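Local coordinates for protein arsenate Reductase (Corynebacterium glutamicum, PDB 3T38) that reduces arsenate to arsenite in a thioredoxin-dependent way, using a low molecular weight tyrosine phosphatase fold, at residues Gln83-Cys88 and Arg152-Val157; Ala100-Tyr105 and Arg202-Ser207; Leu146-Ile151 and Val165-Pro170. All blocks are in the same frame, centred on the assembly; numbering follows the deposited sequence.

Contact 1. Residues Gln83-Cys88 and Arg152-Val157; sequences QVLFIC and RASDYV
The Tyr156 ring has the carbonyl oxygen of Gln83 at its edge, near its plane. Val84 CG2 comes in obliquely and stops 4.1 Å from Tyr156 CD1. The ring also meets His173, and its hydroxyl bonds to Ser211 OG. The other flat groups are the Gln83 amide and the Asp155 carboxylate, whose planes stand 77° apart. The amide takes no part in the grip on Asp155. The Gln83 chain bends at chi2 (-90°), and its amide bonds to Val81 O and to Arg113 NH1. Instead, Asp155 OD2 accepts from the backbone Gln83 N at 3.0 Å, through its anti lone pair. In return, Asp155 N donates to Gln83 O at 2.7 Å. Tyr156 N binds the same oxygen at 3.2 Å, nearly along the C=O axis, so Gln83 O takes two donors.

From here the segments run as neighbouring parallel strands in the middle of the four-stranded sheet of the low molecular weight phosphatase fold, with strand order 2-1-3-4. Leu85 N donates to Tyr156 O at 2.9 Å, and Val84 CA and Val157 CA add CA-H...O contacts. Val84 and Tyr156 point to the sheet face packed by helix 190-211. Leu85 and Val157 point to the other face, where Leu146 lies against Leu85. Further along that face, Ile87 CD1 touches Val157 CG1 at 3.8 Å.

Ser154 sits in the turn between helix 148-153 and strand 156-159. Its OG lies beside the backbone N (chi1 -68°) and is only 3.2 Å from Leu85 CB. This hydroxyl also bonds to Val150 O. A water donates to Ser154 OG at 2.6 Å and reaches Val84 O through a weak bond.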
loop_
_atom_site.group_PDB
_atom_site.type_symbol
_atom_site.label_atom_id
_atom_site.label_comp_id
_atom_site.label_asym_id
_atom_site.label_seq_id
_atom_site.Cartn_x
_atom_site.Cartn_y
_atom_site.Cartn_z
ATOM N N GLN A 83 -4.865 -14.670 16.412
ATOM C CA GLN A 83 -4.923 -13.528 15.515
ATOM C C GLN A 83 -5.487 -14.029 14.192
ATOM O O GLN A 83 -4.949 -14.941 13.578
ATOM C CB GLN A 83 -3.529 -13.011 15.312
ATOM C CG GLN A 83 -2.647 -12.869 16.659
ATOM C CD GLN A 83 -2.818 -11.482 17.302
ATOM O OE1 GLN A 83 -2.691 -10.457 16.627
ATOM N NE2 GLN A 83 -3.127 -11.449 18.572
ATOM N N VAL A 84 -6.587 -13.446 13.734
ATOM C CA VAL A 84 -7.244 -13.913 12.508
ATOM C C VAL A 84 -7.356 -12.776 11.509
ATOM O O VAL A 84 -7.603 -11.615 11.901
ATOM C CB VAL A 84 -8.618 -14.419 12.853
ATOM C CG1 VAL A 84 -9.375 -14.895 11.619
ATOM C CG2 VAL A 84 -8.531 -15.522 13.947
ATOM N N LEU A 85 -7.150 -13.094 10.216
ATOM C CA LEU A 85 -7.218 -12.137 9.179
ATOM C C LEU A 85 -8.173 -12.604 8.056
ATOM O O LEU A 85 -8.030 -13.722 7.545
ATOM C CB LEU A 85 -5.811 -11.913 8.613
ATOM C CG LEU A 85 -5.824 -11.064 7.315
ATOM C CD1 LEU A 85 -6.118 -9.577 7.536
ATOM C CD2 LEU A 85 -4.595 -11.201 6.489
ATOM N N PHE A 86 -9.110 -11.737 7.644
ATOM C CA PHE A 86 -9.981 -12.011 6.474
ATOM C C PHE A 86 -9.591 -11.073 5.336
ATOM O O PHE A 86 -9.293 -9.901 5.590
ATOM C CB PHE A 86 -11.476 -11.844 6.806
ATOM C CG PHE A 86 -11.932 -12.737 7.927
ATOM C CD1 PHE A 86 -11.818 -12.312 9.281
ATOM C CD2 PHE A 86 -12.395 -14.034 7.658
ATOM C CE1 PHE A 86 -12.229 -13.169 10.344
ATOM C CE2 PHE A 86 -12.816 -14.903 8.726
ATOM C CZ PHE A 86 -12.712 -14.483 10.049
ATOM N N ILE A 87 -9.624 -11.586 4.099
ATOM C CA ILE A 87 -9.128 -10.857 2.936
ATOM C C ILE A 87 -10.128 -11.091 1.809
ATOM O O ILE A 87 -10.409 -12.236 1.542
ATOM C CB ILE A 87 -7.714 -11.421 2.469
ATOM C CG1 ILE A 87 -6.674 -11.322 3.615
ATOM C CG2 ILE A 87 -7.163 -10.625 1.234
ATOM C CD1 ILE A 87 -5.374 -11.887 3.272
ATOM N N CYS A 88 -10.653 -10.020 1.187
ATOM C CA CYS A 88 -11.564 -10.111 -0.012
ATOM C C CYS A 88 -11.123 -8.974 -0.919
ATOM O O CYS A 88 -10.047 -8.385 -0.680
ATOM C CB CYS A 88 -13.046 -9.957 0.378
ATOM S SG CYS A 88 -13.510 -8.270 1.061
ATOM N N ARG A 152 1.846 -11.628 8.762
ATOM C CA ARG A 152 2.865 -12.245 9.658
ATOM C C ARG A 152 2.333 -12.461 11.074
ATOM O O ARG A 152 2.689 -13.440 11.776
ATOM C CB ARG A 152 4.099 -11.390 9.715
ATOM C CG ARG A 152 4.938 -11.385 8.436
ATOM C CD ARG A 152 6.264 -10.660 8.650
ATOM N NE ARG A 152 7.116 -10.588 7.463
ATOM C CZ ARG A 152 8.240 -11.282 7.322
ATOM N NH1 ARG A 152 8.650 -12.132 8.274
ATOM N NH2 ARG A 152 8.938 -11.162 6.214
ATOM N N ALA A 153 1.485 -11.531 11.511
ATOM C CA ALA A 153 0.987 -11.634 12.883
ATOM C C ALA A 153 -0.057 -12.765 12.941
ATOM O O ALA A 153 -0.300 -13.262 13.991
ATOM C CB ALA A 153 0.360 -10.286 13.304
ATOM N N SER A 154 -0.736 -13.087 11.824
ATOM C CA SER A 154 -1.957 -13.847 11.870
ATOM C C SER A 154 -1.688 -15.362 12.142
ATOM O O SER A 154 -0.701 -15.916 11.645
ATOM C CB SER A 154 -2.730 -13.633 10.562
ATOM O OG SER A 154 -3.209 -12.297 10.490
ATOM N N ASP A 155 -2.523 -15.999 12.959
ATOM C CA ASP A 155 -2.517 -17.487 13.108
ATOM C C ASP A 155 -3.457 -18.147 12.070
ATOM O O ASP A 155 -3.268 -19.281 11.717
ATOM C CB ASP A 155 -2.941 -17.918 14.520
ATOM C CG ASP A 155 -2.051 -17.336 15.601
ATOM O OD1 ASP A 155 -0.908 -17.812 15.747
ATOM O OD2 ASP A 155 -2.455 -16.372 16.295
ATOM N N TYR A 156 -4.483 -17.424 11.614
ATOM C CA TYR A 156 -5.439 -17.892 10.598
ATOM C C TYR A 156 -5.542 -16.814 9.531
ATOM O O TYR A 156 -5.714 -15.640 9.866
ATOM C CB TYR A 156 -6.849 -18.071 11.194
ATOM C CG TYR A 156 -6.978 -19.194 12.184
ATOM C CD1 TYR A 156 -6.497 -19.039 13.487
ATOM C CD2 TYR A 156 -7.537 -20.439 11.808
ATOM C CE1 TYR A 156 -6.569 -20.070 14.422
ATOM C CE2 TYR A 156 -7.636 -21.523 12.763
ATOM C CZ TYR A 156 -7.128 -21.317 14.068
ATOM O OH TYR A 156 -7.195 -22.305 15.033
ATOM N N VAL A 157 -5.470 -17.189 8.254
ATOM C CA VAL A 157 -5.623 -16.206 7.189
ATOM C C VAL A 157 -6.694 -16.756 6.303
ATOM O O VAL A 157 -6.522 -17.847 5.761
ATOM C CB VAL A 157 -4.311 -16.038 6.330
ATOM C CG1 VAL A 157 -4.577 -15.175 5.088
ATOM C CG2 VAL A 157 -3.105 -15.497 7.159
HETATM O O HOH W 1 -4.807 -10.947 12.005
#

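Contact 2. Residues Ala100-Tyr105 and Arg202-Ser207; sequences ALLSHY and RELWKS
Apolar packing carries most of this contact. The Tyr105 CB methylene presses on the indole of Trp205, with Tyr105 CB 3.5 Å from Trp205 CD1. The same indole has the Tyr105 carbonyl carbon over one face, offset toward the rim. Leu102 uses both methyl branches. Its CD1 meets Trp205 CB at 3.9 Å, and its CD2 meets Leu204 CD2 at 4.1 Å.

The polar ends meet where Arg202 is exposed to solvent. Tyr105 OH stands over one face of the Arg202 guanidinium, 3.0 Å above its plane and offset toward the rim. The angle to Arg202 NH2 is poor for a hydrogen bond. The hydroxyl bonds instead to Asp198 OD1, one turn back on the helix of Arg202. Asp198 OD2 forms a long, weak ion pair with Arg202 NE.

The two helix segments come within 10.1 Å axis to axis and cross at -46°. Leu102 and Leu204 both reach Phe86 on strand 83-88. Helices 94-106 and 190-211 thus pack side by side on one face of the parallel sheet, as in the low molecular weight phosphatase fold.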
loop_
_atom_site.group_PDB
_atom_site.type_symbol
_atom_site.label_atom_id
_atom_site.label_comp_id
_atom_site.label_asym_id
_atom_site.label_seq_id
_atom_site.Cartn_x
_atom_site.Cartn_y
_atom_site.Cartn_z
ATOM N N ALA A 100 -16.421 -8.802 11.527
ATOM C CA ALA A 100 -17.303 -8.279 12.570
ATOM C C ALA A 100 -18.087 -9.400 13.249
ATOM O O ALA A 100 -18.366 -9.316 14.439
ATOM C CB ALA A 100 -18.254 -7.141 12.024
ATOM N N LEU A 101 -18.397 -10.464 12.510
ATOM C CA LEU A 101 -19.148 -11.591 13.076
ATOM C C LEU A 101 -18.188 -12.302 14.050
ATOM O O LEU A 101 -18.526 -12.571 15.209
ATOM C CB LEU A 101 -19.744 -12.487 11.957
ATOM C CG LEU A 101 -20.985 -11.946 11.170
ATOM C CD1 LEU A 101 -21.488 -12.794 9.945
ATOM C CD2 LEU A 101 -22.195 -11.822 12.111
ATOM N N LEU A 102 -16.955 -12.529 13.641
ATOM C CA LEU A 102 -16.041 -13.221 14.582
ATOM C C LEU A 102 -15.778 -12.406 15.848
ATOM O O LEU A 102 -15.795 -12.953 16.943
ATOM C CB LEU A 102 -14.730 -13.705 13.873
ATOM C CG LEU A 102 -13.673 -14.443 14.702
ATOM C CD1 LEU A 102 -14.252 -15.672 15.396
ATOM C CD2 LEU A 102 -12.465 -14.855 13.847
ATOM N N SER A 103 -15.572 -11.104 15.734
ATOM C CA SER A 103 -15.391 -10.285 16.947
ATOM C C SER A 103 -16.596 -10.339 17.842
ATOM O O SER A 103 -16.469 -10.349 19.060
ATOM C CB SER A 103 -15.022 -8.810 16.622
ATOM O OG SER A 103 -13.890 -8.790 15.732
ATOM N N HIS A 104 -17.769 -10.375 17.215
ATOM C CA HIS A 104 -19.048 -10.394 17.903
ATOM C C HIS A 104 -19.238 -11.710 18.720
ATOM O O HIS A 104 -19.676 -11.643 19.881
ATOM C CB HIS A 104 -20.154 -10.178 16.873
ATOM C CG HIS A 104 -21.525 -10.547 17.331
ATOM N ND1 HIS A 104 -22.342 -9.674 18.021
ATOM C CD2 HIS A 104 -22.264 -11.666 17.118
ATOM C CE1 HIS A 104 -23.506 -10.260 18.263
ATOM N NE2 HIS A 104 -23.490 -11.464 17.712
ATOM N N TYR A 105 -18.887 -12.877 18.155
ATOM C CA TYR A 105 -18.922 -14.144 18.948
ATOM C C TYR A 105 -17.790 -14.199 19.928
ATOM O O TYR A 105 -17.976 -14.592 21.008
ATOM C CB TYR A 105 -18.926 -15.403 18.041
ATOM C CG TYR A 105 -20.116 -15.417 17.067
ATOM C CD1 TYR A 105 -21.385 -15.309 17.537
ATOM C CD2 TYR A 105 -19.946 -15.513 15.709
ATOM C CE1 TYR A 105 -22.473 -15.291 16.699
ATOM C CE2 TYR A 105 -21.049 -15.451 14.819
ATOM C CZ TYR A 105 -22.308 -15.356 15.333
ATOM O OH TYR A 105 -23.475 -15.330 14.539
ATOM N N ARG A 202 -19.355 -19.255 12.545
ATOM C CA ARG A 202 -19.689 -20.117 13.695
ATOM C C ARG A 202 -18.814 -21.349 13.826
ATOM O O ARG A 202 -18.337 -21.629 14.913
ATOM C CB ARG A 202 -21.160 -20.489 13.744
ATOM C CG ARG A 202 -22.062 -19.283 13.942
ATOM C CD ARG A 202 -23.494 -19.731 13.696
ATOM N NE ARG A 202 -24.446 -18.656 13.894
ATOM C CZ ARG A 202 -24.948 -18.314 15.077
ATOM N NH1 ARG A 202 -24.582 -18.946 16.177
ATOM N NH2 ARG A 202 -25.817 -17.320 15.150
ATOM N N GLU A 203 -18.572 -22.042 12.715
ATOM C CA GLU A 203 -17.739 -23.246 12.727
ATOM C C GLU A 203 -16.296 -22.881 12.980
ATOM O O GLU A 203 -15.612 -23.584 13.694
ATOM C CB GLU A 203 -17.843 -24.043 11.430
ATOM C CG GLU A 203 -19.229 -24.608 11.175
ATOM C CD GLU A 203 -19.838 -25.349 12.405
ATOM O OE1 GLU A 203 -19.161 -26.265 12.977
ATOM O OE2 GLU A 203 -21.005 -25.007 12.781
ATOM N N LEU A 204 -15.852 -21.763 12.410
ATOM C CA LEU A 204 -14.501 -21.349 12.583
ATOM C C LEU A 204 -14.258 -21.037 14.066
ATOM O O LEU A 204 -13.282 -21.523 14.605
ATOM C CB LEU A 204 -14.150 -20.145 11.707
ATOM C CG LEU A 204 -12.818 -19.467 12.058
ATOM C CD1 LEU A 204 -11.609 -20.383 11.731
ATOM C CD2 LEU A 204 -12.652 -18.139 11.349
ATOM N N TRP A 205 -15.164 -20.280 14.703
ATOM C CA TRP A 205 -15.073 -19.948 16.131
ATOM C C TRP A 205 -15.132 -21.192 17.049
ATOM O O TRP A 205 -14.307 -21.357 17.967
ATOM C CB TRP A 205 -16.152 -18.911 16.484
ATOM C CG TRP A 205 -16.318 -18.560 17.964
ATOM C CD1 TRP A 205 -17.495 -18.509 18.676
ATOM C CD2 TRP A 205 -15.275 -18.246 18.890
ATOM N NE1 TRP A 205 -17.234 -18.155 19.972
ATOM C CE2 TRP A 205 -15.880 -17.989 20.130
ATOM C CE3 TRP A 205 -13.871 -18.170 18.786
ATOM C CZ2 TRP A 205 -15.134 -17.650 21.278
ATOM C CZ3 TRP A 205 -13.125 -17.818 19.915
ATOM C CH2 TRP A 205 -13.762 -17.561 21.149
ATOM N N LYS A 206 -16.064 -22.097 16.771
ATOM C CA LYS A 206 -16.055 -23.375 17.478
ATOM C C LYS A 206 -14.701 -24.027 17.310
ATOM O O LYS A 206 -14.087 -24.455 18.286
ATOM C CB LYS A 206 -17.210 -24.291 17.034
ATOM C CG LYS A 206 -18.640 -23.811 17.495
ATOM C CD LYS A 206 -19.814 -24.456 16.654
ATOM C CE LYS A 206 -21.204 -24.159 17.215
ATOM N NZ LYS A 206 -21.731 -25.310 18.088
ATOM N N SER A 207 -14.192 -24.049 16.083
ATOM C CA SER A 207 -12.918 -24.733 15.850
ATOM C C SER A 207 -11.711 -24.068 16.551
ATOM O O SER A 207 -10.880 -24.759 17.150
ATOM C CB SER A 207 -12.694 -24.964 14.362
ATOM O OG SER A 207 -11.337 -25.150 14.106
#

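Contact 3. Residues Leu146-Ile151 and Val165-Pro170; sequences LTDDVI and VCPMYP
Ile151 is the main bump of this contact, and Cys166, Pro167 and Tyr169 form the hollow it fills. The contact belongs to the low molecular weight phosphatase fold. The start of helix 148-153 and the residues just before it lie against the loop that links strands 156-159 and 173-176.

The two arms of Ile151 enter the hollow at different places. CG1 is beside the backbone N (chi1 -62°), and from it Ile151 CD1 reaches Cys166 SG at 3.5 Å. The same methyl touches Pro167 CD at 3.7 Å. The other branch, Ile151 CG2, sits at the edge of the Tyr169 ring, in its plane, and is 3.7 Å from Tyr169 CD2. The Ile151 side chain crosses both Pro167 and Tyr169 at about a right angle.

A smaller bump lies before the helix. Leu146 CD2 packs on Val165 CG2 at 3.8 Å and on Cys166 CB at 4.3 Å. Leu146 and Cys166 also lean on Ile87 of the sheet, so this part of the packing continues into the core.

The second subunit also packs on this contact: its Arg36 forms a salt bridge with Asp148 OD2, which Arg152 of the same chain also pairs with, and its Glu40 accepts from the backbone N of Asp148 and of Asp149. Arg36 and Glu40 are among the residues lining a dithiane diol pocket, and a bound diol is about 8 Å from the Asp148 side chain.

Pro167 CG lies 3.9 Å from Asp148 OD1. The carboxylate and the Tyr169 ring are turned 61° apart. At the ring edge, Tyr169 OH donates to the syn lone pair of Asp148 OD1 at 2.6 Å.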
loop_
_atom_site.group_PDB
_atom_site.type_symbol
_atom_site.label_atom_id
_atom_site.label_comp_id
_atom_site.label_asym_id
_atom_site.label_seq_id
_atom_site.Cartn_x
_atom_site.Cartn_y
_atom_site.Cartn_z
ATOM N N LEU A 146 -4.421 -4.829 2.055
ATOM C CA LEU A 146 -3.565 -5.868 2.613
ATOM C C LEU A 146 -2.122 -5.411 2.812
ATOM O O LEU A 146 -1.519 -4.832 1.926
ATOM C CB LEU A 146 -3.568 -7.070 1.673
ATOM C CG LEU A 146 -2.906 -8.320 2.225
ATOM C CD1 LEU A 146 -3.589 -8.763 3.612
ATOM C CD2 LEU A 146 -3.050 -9.347 1.051
ATOM N N THR A 147 -1.562 -5.703 3.957
ATOM C CA THR A 147 -0.153 -5.353 4.221
ATOM C C THR A 147 0.497 -6.596 4.856
ATOM O O THR A 147 -0.173 -7.491 5.341
ATOM C CB THR A 147 -0.023 -4.167 5.173
ATOM O OG1 THR A 147 -0.723 -4.466 6.386
ATOM C CG2 THR A 147 -0.563 -2.802 4.542
ATOM N N ASP A 148 1.802 -6.669 4.781
ATOM C CA ASP A 148 2.528 -7.865 5.163
ATOM C C ASP A 148 2.529 -8.021 6.667
ATOM O O ASP A 148 2.405 -9.129 7.148
ATOM C CB ASP A 148 4.003 -7.749 4.690
ATOM C CG ASP A 148 4.767 -9.054 4.832
ATOM O OD1 ASP A 148 4.427 -10.010 4.091
ATOM O OD2 ASP A 148 5.712 -9.084 5.638
ATOM N N ASP A 149 2.660 -6.927 7.425
ATOM C CA ASP A 149 2.751 -7.068 8.884
ATOM C C ASP A 149 1.554 -7.886 9.426
ATOM O O ASP A 149 1.735 -8.754 10.266
ATOM C CB ASP A 149 2.813 -5.717 9.593
ATOM C CG ASP A 149 1.967 -4.669 8.915
ATOM O OD1 ASP A 149 0.841 -4.964 8.361
ATOM O OD2 ASP A 149 2.481 -3.550 8.822
ATOM N N VAL A 150 0.341 -7.626 8.931
ATOM C CA VAL A 150 -0.838 -8.323 9.460
ATOM C C VAL A 150 -0.957 -9.781 9.044
ATOM O O VAL A 150 -1.593 -10.553 9.762
ATOM C CB VAL A 150 -2.178 -7.550 9.258
ATOM C CG1 VAL A 150 -1.988 -6.108 9.831
ATOM C CG2 VAL A 150 -2.587 -7.509 7.786
ATOM N N ILE A 151 -0.322 -10.150 7.927
ATOM C CA ILE A 151 -0.249 -11.513 7.553
ATOM C C ILE A 151 0.685 -12.216 8.508
ATOM O O ILE A 151 0.344 -13.258 9.054
ATOM C CB ILE A 151 0.204 -11.705 6.093
ATOM C CG1 ILE A 151 -0.793 -11.056 5.090
ATOM C CG2 ILE A 151 0.327 -13.217 5.781
ATOM C CD1 ILE A 151 -0.117 -10.829 3.633
ATOM N N VAL A 165 -2.980 -13.071 -3.952
ATOM C CA VAL A 165 -2.274 -11.828 -3.606
ATOM C C VAL A 165 -1.534 -11.923 -2.264
ATOM O O VAL A 165 -0.938 -10.932 -1.809
ATOM C CB VAL A 165 -3.229 -10.632 -3.468
ATOM C CG1 VAL A 165 -3.968 -10.319 -4.817
ATOM C CG2 VAL A 165 -4.178 -10.868 -2.291
ATOM N N CYS A 166 -1.661 -13.071 -1.606
ATOM C CA CYS A 166 -1.275 -13.152 -0.227
ATOM C C CYS A 166 -0.098 -14.090 -0.076
ATOM O O CYS A 166 -0.205 -15.224 -0.457
ATOM C CB CYS A 166 -2.454 -13.555 0.687
ATOM S SG CYS A 166 -1.896 -13.523 2.405
ATOM N N PRO A 167 1.049 -13.603 0.444
ATOM C CA PRO A 167 2.168 -14.557 0.579
ATOM C C PRO A 167 1.868 -15.676 1.569
ATOM O O PRO A 167 1.152 -15.484 2.558
ATOM C CB PRO A 167 3.361 -13.686 1.059
ATOM C CG PRO A 167 2.758 -12.358 1.491
ATOM C CD PRO A 167 1.519 -12.215 0.558
HETATM N N MSE A 168 2.429 -16.829 1.282
HETATM C CA MSE A 168 2.165 -18.051 2.006
HETATM C C MSE A 168 3.194 -18.364 3.113
HETATM O O MSE A 168 4.065 -19.170 2.891
HETATM C CB MSE A 168 2.188 -19.174 0.980
HETATM C CG MSE A 168 1.053 -20.126 1.123
HETATM SE SE MSE A 168 -0.708 -19.284 0.917
HETATM C CE MSE A 168 -1.114 -20.019 -0.885
ATOM N N TYR A 169 3.078 -17.755 4.297
ATOM C CA TYR A 169 4.030 -18.018 5.398
ATOM C C TYR A 169 3.734 -19.316 6.143
ATOM O O TYR A 169 2.573 -19.613 6.423
ATOM C CB TYR A 169 4.085 -16.853 6.421
ATOM C CG TYR A 169 4.613 -15.543 5.880
ATOM C CD1 TYR A 169 5.971 -15.362 5.649
ATOM C CD2 TYR A 169 3.755 -14.509 5.564
ATOM C CE1 TYR A 169 6.460 -14.174 5.138
ATOM C CE2 TYR A 169 4.235 -13.295 5.055
ATOM C CZ TYR A 169 5.585 -13.136 4.843
ATOM O OH TYR A 169 6.071 -11.954 4.329
ATOM N N PRO A 170 4.789 -20.083 6.493
ATOM C CA PRO A 170 4.616 -21.244 7.406
ATOM C C PRO A 170 4.223 -20.818 8.816
ATOM O O PRO A 170 4.499 -19.671 9.213
ATOM C CB PRO A 170 5.999 -21.910 7.433
ATOM C CG PRO A 170 6.923 -20.893 6.946
ATOM C CD PRO A 170 6.179 -19.970 6.013
#

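How the contacts relate
From the N terminus, the chain passes three helices and enters strand 83-88, the first half of contact 1. Helix 94-106 brings the first half of contact 2. Residues 146-151 open contact 3 and run straight into 152-157, which closes contact 1. Residues 165-170 then close contact 3, so contacts 1 and 3 cross. Helix 190-211 closes contact 2 last. Contacts 1 and 2 therefore cross, while contact 3 is nested inside the loop of contact 2. Contact 1 joins two strands of the sheet and touches both others. Contact 2 joins helices 94-106 and 190-211. Contact 3 joins the start of helix 148-153 to the loop before strand 173-176, and does not touch contact 2.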